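Local structure of tyrocidine synthase 3 (4MRT) at residues Arg24-Ser29 with Phe38-His43; Ile31-Asn36 with Pro71-Leu76; Leu45-Val50 with Leu62-Leu67. The protein activates amino acids for tyrocidine synthesis and, through the peptidyl carrier domain described here, probably holds intermediates on a phosphopantetheine arm. The protein carries 1 engineered substitution. All coordinates share one frame; numbering follows the deposited sequence.

Contact 1 (Arg24-Ser29 with Phe38-His43). With COA (coenzyme A), chain D.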
loop_
_atom_site.group_PDB
_atom_site.type_symbol
_atom_site.label_atom_id
_atom_site.label_comp_id
_atom_site.label_asym_id
_atom_site.label_seq_id
_atom_site.Cartn_x
_atom_site.Cartn_y
_atom_site.Cartn_z
ATOM N N ARG A 24 -11.484 -15.837 4.757
ATOM C CA ARG A 24 -10.631 -16.666 3.927
ATOM C C ARG A 24 -9.488 -15.860 3.292
ATOM O O ARG A 24 -8.369 -16.353 3.188
ATOM C CB ARG A 24 -11.521 -17.328 2.866
ATOM C CG ARG A 24 -10.955 -17.573 1.479
ATOM C CD ARG A 24 -12.112 -17.545 0.492
ATOM N NE ARG A 24 -13.208 -18.422 0.933
ATOM C CZ ARG A 24 -14.498 -18.269 0.620
ATOM N NH1 ARG A 24 -14.907 -17.264 -0.142
ATOM N NH2 ARG A 24 -15.398 -19.133 1.076
ATOM N N VAL A 25 -9.782 -14.629 2.865
ATOM C CA VAL A 25 -8.777 -13.747 2.261
ATOM C C VAL A 25 -7.795 -13.286 3.341
ATOM O O VAL A 25 -6.589 -13.343 3.151
ATOM C CB VAL A 25 -9.446 -12.573 1.490
ATOM C CG1 VAL A 25 -8.439 -11.486 1.100
ATOM C CG2 VAL A 25 -10.107 -13.083 0.229
ATOM N N LEU A 26 -8.306 -12.891 4.496
ATOM C CA LEU A 26 -7.486 -12.338 5.554
ATOM C C LEU A 26 -6.880 -13.352 6.537
ATOM O O LEU A 26 -5.985 -13.000 7.307
ATOM C CB LEU A 26 -8.305 -11.329 6.342
ATOM C CG LEU A 26 -8.886 -10.162 5.553
ATOM C CD1 LEU A 26 -9.896 -9.410 6.385
ATOM C CD2 LEU A 26 -7.769 -9.252 5.081
ATOM N N GLY A 27 -7.362 -14.591 6.544
ATOM C CA GLY A 27 -6.893 -15.593 7.537
ATOM C C GLY A 27 -7.243 -15.212 8.959
ATOM O O GLY A 27 -6.435 -15.378 9.883
ATOM N N VAL A 28 -8.439 -14.653 9.148
ATOM C CA VAL A 28 -8.882 -14.262 10.479
ATOM C C VAL A 28 -10.316 -14.724 10.616
ATOM O O VAL A 28 -11.056 -14.779 9.634
ATOM C CB VAL A 28 -8.729 -12.732 10.793
ATOM C CG1 VAL A 28 -7.655 -12.076 9.929
ATOM C CG2 VAL A 28 -10.040 -11.974 10.667
ATOM N N SER A 29 -10.700 -15.067 11.835
ATOM C CA SER A 29 -11.992 -15.702 12.075
ATOM C C SER A 29 -12.923 -14.748 12.824
ATOM O O SER A 29 -12.472 -13.924 13.635
ATOM C CB SER A 29 -11.778 -16.996 12.866
ATOM O OG SER A 29 -13.024 -17.591 13.182
ATOM N N PHE A 38 -9.417 -2.583 6.569
ATOM C CA PHE A 38 -8.032 -2.169 6.631
ATOM C C PHE A 38 -7.477 -2.104 8.040
ATOM O O PHE A 38 -6.283 -1.921 8.189
ATOM C CB PHE A 38 -7.870 -0.833 5.893
ATOM C CG PHE A 38 -8.253 -0.947 4.449
ATOM C CD1 PHE A 38 -7.414 -1.584 3.568
ATOM C CD2 PHE A 38 -9.508 -0.529 4.004
ATOM C CE1 PHE A 38 -7.779 -1.763 2.254
ATOM C CE2 PHE A 38 -9.877 -0.693 2.693
ATOM C CZ PHE A 38 -9.016 -1.306 1.816
ATOM N N GLN A 39 -8.323 -2.253 9.056
ATOM C CA GLN A 39 -7.859 -2.285 10.448
ATOM C C GLN A 39 -7.683 -3.721 10.959
ATOM O O GLN A 39 -7.090 -3.934 12.000
ATOM C CB GLN A 39 -8.836 -1.542 11.366
ATOM C CG GLN A 39 -8.667 -0.037 11.355
ATOM C CD GLN A 39 -9.815 0.691 12.020
ATOM O OE1 GLN A 39 -10.755 0.079 12.555
ATOM N NE2 GLN A 39 -9.752 2.015 11.984
ATOM N N ILE A 40 -8.199 -4.686 10.215
ATOM C CA ILE A 40 -8.172 -6.085 10.616
ATOM C C ILE A 40 -7.286 -6.951 9.706
ATOM O O ILE A 40 -7.417 -8.183 9.677
ATOM C CB ILE A 40 -9.605 -6.654 10.707
ATOM C CG1 ILE A 40 -10.274 -6.661 9.355
ATOM C CG2 ILE A 40 -10.422 -5.837 11.705
ATOM C CD1 ILE A 40 -11.544 -7.459 9.327
ATOM N N GLY A 41 -6.358 -6.303 8.990
ATOM C CA GLY A 41 -5.363 -7.019 8.161
ATOM C C GLY A 41 -5.510 -6.800 6.666
ATOM O O GLY A 41 -4.686 -7.242 5.873
ATOM N N GLY A 42 -6.559 -6.105 6.255
ATOM C CA GLY A 42 -6.745 -5.836 4.844
ATOM C C GLY A 42 -5.691 -4.858 4.335
ATOM O O GLY A 42 -5.141 -4.051 5.094
ATOM N N HIS A 43 -5.399 -4.984 3.057
ATOM C CA HIS A 43 -4.552 -4.052 2.316
ATOM C C HIS A 43 -4.880 -4.269 0.841
ATOM O O HIS A 43 -5.710 -5.122 0.516
ATOM C CB HIS A 43 -3.060 -4.233 2.650
ATOM C CG HIS A 43 -2.579 -5.642 2.564
ATOM N ND1 HIS A 43 -2.098 -6.188 1.398
ATOM C CD2 HIS A 43 -2.515 -6.622 3.494
ATOM C CE1 HIS A 43 -1.764 -7.448 1.608
ATOM N NE2 HIS A 43 -2.007 -7.738 2.875
HETATM N N1A COA D . -1.868 7.658 -2.682
HETATM C C2A COA D . -0.600 7.493 -2.253
HETATM N N3A COA D . -0.271 6.997 -1.062
HETATM C C4A COA D . -1.247 6.648 -0.186
HETATM C C5A COA D . -2.654 6.810 -0.563
HETATM C C6A COA D . -2.926 7.348 -1.897
HETATM N N6A COA D . -4.201 7.516 -2.298
HETATM N N7A COA D . -3.404 6.387 0.473
HETATM C C8A COA D . -2.549 6.010 1.448
HETATM N N9A COA D . -1.265 6.182 1.050
HETATM C C1B COA D . -0.043 5.833 1.815
HETATM C C2B COA D . -0.181 6.039 3.311
HETATM O O2B COA D . 1.038 6.643 3.789
HETATM C C3B COA D . -0.279 4.610 3.830
HETATM O O3B COA D . 0.254 4.448 5.137
HETATM P P3B COA D . -0.664 4.201 6.448
HETATM O O7A COA D . 0.206 3.449 7.408
HETATM O O8A COA D . -1.007 5.569 6.973
HETATM O O9A COA D . -1.857 3.457 5.940
HETATM C C4B COA D . 0.623 3.892 2.853
HETATM O O4B COA D . 0.273 4.437 1.606
HETATM C C5B COA D . 0.490 2.390 2.818
HETATM O O5B COA D . 1.073 1.929 1.603
HETATM P P1A COA D . 1.007 0.353 1.304
HETATM O O1A COA D . 1.633 -0.377 2.454
HETATM O O2A COA D . 1.613 0.141 -0.062
HETATM O O3A COA D . -0.558 0.080 1.365
HETATM P P2A COA D . -1.354 -0.820 0.297
HETATM O O4A COA D . -0.448 -1.729 -0.522
HETATM O O5A COA D . -2.496 -1.505 1.065
HETATM O O6A COA D . -2.103 0.225 -0.701
HETATM C CBP COA D . -2.561 2.301 -1.935
HETATM C CCP COA D . -1.930 1.636 -0.704
HETATM C CDP COA D . -2.860 1.522 -3.208
HETATM C CEP COA D . -2.649 3.807 -1.942
HETATM C CAP COA D . -4.063 2.109 -1.422
HETATM O OAP COA D . -4.259 2.533 -0.061
HETATM C C9P COA D . -5.175 2.819 -2.214
HETATM O O9P COA D . -5.505 2.455 -3.343
HETATM N N8P COA D . -5.781 3.867 -1.643
HETATM C C7P COA D . -6.781 4.665 -2.349
HETATM C C6P COA D . -8.204 4.180 -2.120
HETATM C C5P COA D . -9.210 5.131 -2.760
HETATM O O5P COA D . -9.294 5.115 -3.975
HETATM N N4P COA D . -9.972 5.920 -1.964
HETATM C C3P COA D . -10.957 6.889 -2.475
HETATM C C2P COA D . -12.413 6.601 -2.087
HETATM S S1P COA D . -13.586 7.697 -2.968
#

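Contact 2 (Ile31-Asn36 with Pro71-Leu76)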
loop_
_atom_site.group_PDB
_atom_site.type_symbol
_atom_site.label_atom_id
_atom_site.label_comp_id
_atom_site.label_asym_id
_atom_site.label_seq_id
_atom_site.Cartn_x
_atom_site.Cartn_y
_atom_site.Cartn_z
ATOM N N ILE A 31 -15.358 -12.241 11.838
ATOM C CA ILE A 31 -15.356 -10.808 11.489
ATOM C C ILE A 31 -16.762 -10.238 11.678
ATOM O O ILE A 31 -17.716 -10.816 11.210
ATOM C CB ILE A 31 -14.860 -10.587 10.032
ATOM C CG1 ILE A 31 -13.415 -11.094 9.885
ATOM C CG2 ILE A 31 -14.952 -9.109 9.632
ATOM C CD1 ILE A 31 -12.913 -11.195 8.450
ATOM N N GLY A 32 -16.880 -9.108 12.363
ATOM C CA GLY A 32 -18.154 -8.400 12.473
ATOM C C GLY A 32 -18.442 -7.565 11.228
ATOM O O GLY A 32 -17.544 -7.317 10.409
ATOM N N ILE A 33 -19.681 -7.105 11.085
ATOM C CA ILE A 33 -20.089 -6.458 9.847
ATOM C C ILE A 33 -19.795 -4.962 9.858
ATOM O O ILE A 33 -20.017 -4.282 8.859
ATOM C CB ILE A 33 -21.585 -6.718 9.504
ATOM C CG1 ILE A 33 -22.508 -6.224 10.623
ATOM C CG2 ILE A 33 -21.798 -8.194 9.228
ATOM C CD1 ILE A 33 -23.966 -6.128 10.229
ATOM N N LEU A 34 -19.324 -4.455 10.997
ATOM C CA LEU A 34 -18.861 -3.089 11.121
ATOM C C LEU A 34 -17.316 -3.019 11.211
ATOM O O LEU A 34 -16.769 -1.962 11.476
ATOM C CB LEU A 34 -19.483 -2.449 12.371
ATOM C CG LEU A 34 -20.747 -1.591 12.286
ATOM C CD1 LEU A 34 -21.739 -1.999 11.202
ATOM C CD2 LEU A 34 -21.408 -1.533 13.641
ATOM N N ASP A 35 -16.626 -4.147 11.052
ATOM C CA ASP A 35 -15.166 -4.173 11.175
ATOM C C ASP A 35 -14.594 -3.487 9.934
ATOM O O ASP A 35 -14.982 -3.778 8.806
ATOM C CB ASP A 35 -14.595 -5.593 11.243
ATOM C CG ASP A 35 -14.921 -6.326 12.553
ATOM O OD1 ASP A 35 -15.458 -5.719 13.496
ATOM O OD2 ASP A 35 -14.621 -7.548 12.627
ATOM N N ASN A 36 -13.682 -2.577 10.142
ATOM C CA ASN A 36 -13.001 -1.951 9.013
ATOM C C ASN A 36 -11.966 -2.891 8.385
ATOM O O ASN A 36 -11.023 -3.295 9.044
ATOM C CB ASN A 36 -12.341 -0.657 9.448
ATOM C CG ASN A 36 -11.686 0.062 8.288
ATOM O OD1 ASN A 36 -10.995 -0.546 7.499
ATOM N ND2 ASN A 36 -11.939 1.351 8.166
ATOM N N PRO A 71 -15.366 0.437 3.901
ATOM C CA PRO A 71 -14.664 -0.845 4.074
ATOM C C PRO A 71 -15.237 -1.714 5.184
ATOM O O PRO A 71 -14.490 -2.155 6.077
ATOM C CB PRO A 71 -13.257 -0.410 4.457
ATOM C CG PRO A 71 -13.493 0.804 5.264
ATOM C CD PRO A 71 -14.676 1.508 4.636
ATOM N N THR A 72 -16.548 -1.921 5.139
ATOM C CA THR A 72 -17.251 -2.789 6.086
ATOM C C THR A 72 -18.137 -3.724 5.284
ATOM O O THR A 72 -18.585 -3.408 4.166
ATOM C CB THR A 72 -18.123 -2.005 7.111
ATOM O OG1 THR A 72 -19.097 -1.220 6.414
ATOM C CG2 THR A 72 -17.294 -1.096 8.014
ATOM N N ILE A 73 -18.348 -4.918 5.840
ATOM C CA ILE A 73 -19.233 -5.907 5.260
ATOM C C ILE A 73 -20.667 -5.396 5.091
ATOM O O ILE A 73 -21.320 -5.691 4.090
ATOM C CB ILE A 73 -19.226 -7.200 6.123
ATOM C CG1 ILE A 73 -17.940 -7.994 5.835
ATOM C CG2 ILE A 73 -20.451 -8.060 5.810
ATOM C CD1 ILE A 73 -17.575 -8.989 6.915
ATOM N N LYS A 74 -21.165 -4.650 6.060
ATOM C CA LYS A 74 -22.523 -4.126 5.980
ATOM C C LYS A 74 -22.677 -3.267 4.732
ATOM O O LYS A 74 -23.581 -3.506 3.899
ATOM C CB LYS A 74 -22.853 -3.308 7.222
ATOM C CG LYS A 74 -24.321 -2.930 7.310
ATOM C CD LYS A 74 -24.614 -2.024 8.480
ATOM C CE LYS A 74 -26.050 -1.561 8.366
ATOM N NZ LYS A 74 -26.419 -0.747 9.529
ATOM N N ALA A 75 -21.764 -2.299 4.576
ATOM C CA ALA A 75 -21.801 -1.426 3.405
ATOM C C ALA A 75 -21.659 -2.221 2.124
ATOM O O ALA A 75 -22.428 -2.017 1.175
ATOM C CB ALA A 75 -20.735 -0.354 3.491
ATOM N N LEU A 76 -20.690 -3.138 2.099
ATOM C CA LEU A 76 -20.430 -3.929 0.907
ATOM C C LEU A 76 -21.571 -4.844 0.514
ATOM O O LEU A 76 -21.833 -5.018 -0.669
ATOM C CB LEU A 76 -19.165 -4.765 1.051
ATOM C CG LEU A 76 -18.074 -4.393 0.055
ATOM C CD1 LEU A 76 -17.481 -3.044 0.441
ATOM C CD2 LEU A 76 -17.009 -5.483 0.012
HETATM O O HOH W 1 -17.034 -5.609 8.227
#

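Contact 3 (Leu45-Val50 with Leu62-Leu67)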
loop_
_atom_site.group_PDB
_atom_site.type_symbol
_atom_site.label_atom_id
_atom_site.label_comp_id
_atom_site.label_asym_id
_atom_site.label_seq_id
_atom_site.Cartn_x
_atom_site.Cartn_y
_atom_site.Cartn_z
ATOM N N LEU A 45 -3.678 -5.491 -2.060
ATOM C CA LEU A 45 -3.625 -6.755 -2.736
ATOM C C LEU A 45 -4.799 -7.641 -2.303
ATOM O O LEU A 45 -5.471 -8.220 -3.149
ATOM C CB LEU A 45 -2.270 -7.473 -2.504
ATOM C CG LEU A 45 -2.057 -8.664 -3.461
ATOM C CD1 LEU A 45 -2.244 -8.202 -4.899
ATOM C CD2 LEU A 45 -0.692 -9.331 -3.261
ATOM N N LYS A 46 -5.051 -7.706 -1.011
ATOM C CA LYS A 46 -6.180 -8.492 -0.493
ATOM C C LYS A 46 -7.546 -7.878 -0.853
ATOM O O LYS A 46 -8.518 -8.602 -0.981
ATOM C CB LYS A 46 -6.066 -8.684 1.006
ATOM C CG LYS A 46 -4.960 -9.650 1.393
ATOM C CD LYS A 46 -4.930 -9.814 2.896
ATOM C CE LYS A 46 -3.809 -10.712 3.400
ATOM N NZ LYS A 46 -3.498 -11.794 2.441
ATOM N N ALA A 47 -7.613 -6.550 -1.031
ATOM C CA ALA A 47 -8.844 -5.919 -1.509
ATOM C C ALA A 47 -9.176 -6.420 -2.921
ATOM O O ALA A 47 -10.352 -6.599 -3.235
ATOM C CB ALA A 47 -8.729 -4.389 -1.478
ATOM N N MET A 48 -8.142 -6.674 -3.751
ATOM C CA MET A 48 -8.340 -7.153 -5.141
ATOM C C MET A 48 -8.932 -8.559 -5.098
ATOM O O MET A 48 -9.841 -8.856 -5.843
ATOM C CB MET A 48 -7.049 -7.271 -5.966
ATOM C CG MET A 48 -6.132 -6.066 -6.080
ATOM S SD MET A 48 -6.963 -4.589 -6.651
ATOM C CE MET A 48 -7.296 -3.882 -5.051
ATOM N N ALA A 49 -8.331 -9.418 -4.279
ATOM C CA ALA A 49 -8.843 -10.756 -4.046
ATOM C C ALA A 49 -10.278 -10.705 -3.549
ATOM O O ALA A 49 -11.099 -11.507 -3.994
ATOM C CB ALA A 49 -7.975 -11.503 -3.048
ATOM N N VAL A 50 -10.596 -9.783 -2.641
ATOM C CA VAL A 50 -11.992 -9.625 -2.208
ATOM C C VAL A 50 -12.919 -9.301 -3.377
ATOM O O VAL A 50 -13.983 -9.917 -3.492
ATOM C CB VAL A 50 -12.179 -8.586 -1.079
ATOM C CG1 VAL A 50 -13.660 -8.244 -0.861
ATOM C CG2 VAL A 50 -11.578 -9.099 0.208
ATOM N N LEU A 62 -17.255 -5.073 -8.183
ATOM C CA LEU A 62 -17.017 -4.234 -7.011
ATOM C C LEU A 62 -15.875 -3.268 -7.317
ATOM O O LEU A 62 -14.709 -3.659 -7.251
ATOM C CB LEU A 62 -16.665 -5.099 -5.799
ATOM C CG LEU A 62 -16.320 -4.413 -4.480
ATOM C CD1 LEU A 62 -17.417 -3.440 -4.099
ATOM C CD2 LEU A 62 -16.105 -5.440 -3.377
ATOM N N PRO A 63 -16.197 -1.997 -7.642
ATOM C CA PRO A 63 -15.090 -1.079 -7.883
ATOM C C PRO A 63 -14.262 -0.939 -6.611
ATOM O O PRO A 63 -14.789 -0.940 -5.501
ATOM C CB PRO A 63 -15.791 0.236 -8.264
ATOM C CG PRO A 63 -17.177 -0.172 -8.684
ATOM C CD PRO A 63 -17.494 -1.310 -7.756
ATOM N N LEU A 64 -12.953 -0.878 -6.767
ATOM C CA LEU A 64 -12.084 -0.848 -5.614
ATOM C C LEU A 64 -12.305 0.380 -4.769
ATOM O O LEU A 64 -12.235 0.297 -3.543
ATOM C CB LEU A 64 -10.630 -0.992 -6.023
ATOM C CG LEU A 64 -10.143 -2.438 -6.165
ATOM C CD1 LEU A 64 -10.352 -3.223 -4.881
ATOM C CD2 LEU A 64 -10.787 -3.176 -7.326
ATOM N N LYS A 65 -12.586 1.508 -5.417
ATOM C CA LYS A 65 -12.818 2.765 -4.722
ATOM C C LYS A 65 -13.997 2.654 -3.751
ATOM O O LYS A 65 -13.996 3.282 -2.707
ATOM C CB LYS A 65 -13.029 3.931 -5.714
ATOM C CG LYS A 65 -14.402 3.985 -6.376
ATOM C CD LYS A 65 -14.416 4.785 -7.674
ATOM C CE LYS A 65 -13.876 6.193 -7.471
ATOM N NZ LYS A 65 -14.319 7.135 -8.545
ATOM N N VAL A 66 -14.989 1.835 -4.095
ATOM C CA VAL A 66 -16.110 1.567 -3.197
ATOM C C VAL A 66 -15.685 0.807 -1.942
ATOM O O VAL A 66 -16.091 1.162 -0.831
ATOM C CB VAL A 66 -17.232 0.814 -3.938
ATOM C CG1 VAL A 66 -18.280 0.297 -2.952
ATOM C CG2 VAL A 66 -17.858 1.743 -4.971
ATOM N N LEU A 67 -14.861 -0.228 -2.098
ATOM C CA LEU A 67 -14.351 -0.962 -0.945
ATOM C C LEU A 67 -13.540 -0.055 -0.017
ATOM O O LEU A 67 -13.677 -0.100 1.206
ATOM C CB LEU A 67 -13.529 -2.156 -1.427
ATOM C CG LEU A 67 -12.897 -3.085 -0.391
ATOM C CD1 LEU A 67 -13.785 -3.356 0.816
ATOM C CD2 LEU A 67 -12.544 -4.388 -1.086
#

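Contact 1 (Arg24-Ser29 with Phe38-His43)
Leu26, the last residue of helix 13-26, reaches across to Ile40, Gly41 and Gly42. Its CB points toward the facing loop. CG lies anti to the carbonyl carbon, chi1 -58°, and there the chain forks. CD1 takes the branch toward Ile40, where Leu26 CD1 stops 3.9 Å from Ile40 CD1 and a little farther from Ile40 CG1. The two side chains cross at about a right angle. CD2 takes the other branch and rests against the backbone, with Leu26 CD2 3.6 Å from Gly42 N. Gly41 C is almost as near to the same methyl. Gly41 has backbone angles at which a CB would be jammed against Ile40 O, with Leu26 CD2 merely nearby.

This is the loop of a carrier-protein helical bundle that leads to the phosphopantetheine site. His43 holds the N-cap position of helix 44-58. Ala44 stands where family members have the serine that takes up the arm, and is probably the engineered substitution of this chain. His43 CB is 3.2 Å from O5A of coenzyme A, whose pocket also includes Ala44.

Val28 adds a smaller touch after Gly27, which leaves the helix with positive phi. Val28 CG1 lies 3.9 Å from Ile40 O. That oxygen also receives a weak hydrogen bond from a polar side chain of the other protein chain.

Contact 2 (Ile31-Asn36 with Pro71-Leu76)
Ile31 meets Ile73 at the inner end of this contact, where Ile31 CG2 is 3.8 Å from Ile73 CD1. The two side chains cross at about a right angle, and Trp22 of helix 13-26 touches both. From Gly32 to Asp35 the chain makes a type I beta turn, which packs against the N-terminal end of helix 73-81 in this carrier-protein helical bundle. Gly32 N gives a hydrogen bond to Asp35 OD2, meeting the carboxylate from above its plane. Gly32 O accepts a hydrogen bond from a water. The same water donates to Asp35 O and accepts from Ile73 N, so it bridges turn and helix.

Ile33 makes the direct polar link. Ile33 O receives Lys74 N at 3.0 Å, with an N-H...O angle of 160°. Ile33 CG2 also packs on Ile73 CG2 at 3.7 Å. Leu34 runs alongside Lys74, with Leu34 CD1 4.0 Å from Lys74 CD. Leu34 O and Asp35 O both approach Thr72 CG2. Thr72 is the N-cap residue, and its OG1 accepts a weak bond from Ala75 N.

Asn36 CG is anti to the backbone N (chi1 -177°), and its amide lies against Pro71, with Asn36 ND2 3.3 Å from Pro71 CG. Asn36 OD1 accepts from Phe38 N. An alanine here would probably leave Phe38 N without this acceptor and open a gap beside Pro71 CG. Asn36 CA makes a CA-H...O contact with Pro71 O at 3.3 Å.

Contact 3 (Leu45-Val50 with Leu62-Leu67)
An apolar, buried contact joins helix 44-58 to the start of the short helix 64-69, with Ala47, Met48 and Val50 facing Leu62, Leu64 and Leu67. No hydrogen bond crosses it. Ala47 lies in the middle. Its small CB points at the other helix and touches two leucines, with Ala47 CB 3.8 Å from Leu67 CD2 and 3.9 Å from Leu64 CD1. Both leucine methyls also approach Ala47 O.

Leu67 sets CG anti to its backbone N, chi1 -180°, and its CD2 serves Val50 as well. Val50 CG1 is 4.0 Å from Leu67 CD2, and the two side chains cross at about a right angle. Leu62 is a looser neighbour, its CD2 4.5 Å from Val50 CG1.

On the other flank, Met48 starts away from the leucines. Its chain then bends at chi2 (-53°), and Met48 SD lies 3.9 Å from Leu64 CG. An apolar side chain of the other protein chain packs on Met48, and an aromatic one packs on Leu64.

Neighbouring helices close the inner side. Val50 also touches Trp22 and Val25 of helix 13-26, and Leu62 and Leu67 touch Leu76 of helix 73-81. Pro63 occupies the N-cap position of helix 64-69. Lys65, which follows Leu64, belongs to the coenzyme A pocket. A short third helix beside the second, next to the cofactor, is characteristic of the four-helix carrier-protein fold.

In the fold
The three contacts tie the four helices and the long first loop into one small bundle. Contact 1 lies about 11 Å from contact 2 and about 13 Å from contact 3, centre to centre. Contacts 2 and 3 are also about 13 Å apart. Contacts 1 and 2 alternate along the chain and share the loop between helices 13-26 and 44-58. They meet through Ile40 and Ile31. Contact 1 closes before contact 3 opens, and Leu26 touches Lys46 between them. Contact 3 is nested inside the loop closed by contact 2, and Leu76 joins the two at Leu62 and Leu67. Contacts 1 and 3 each contribute a residue, His43 and Lys65, to the coenzyme A pocket.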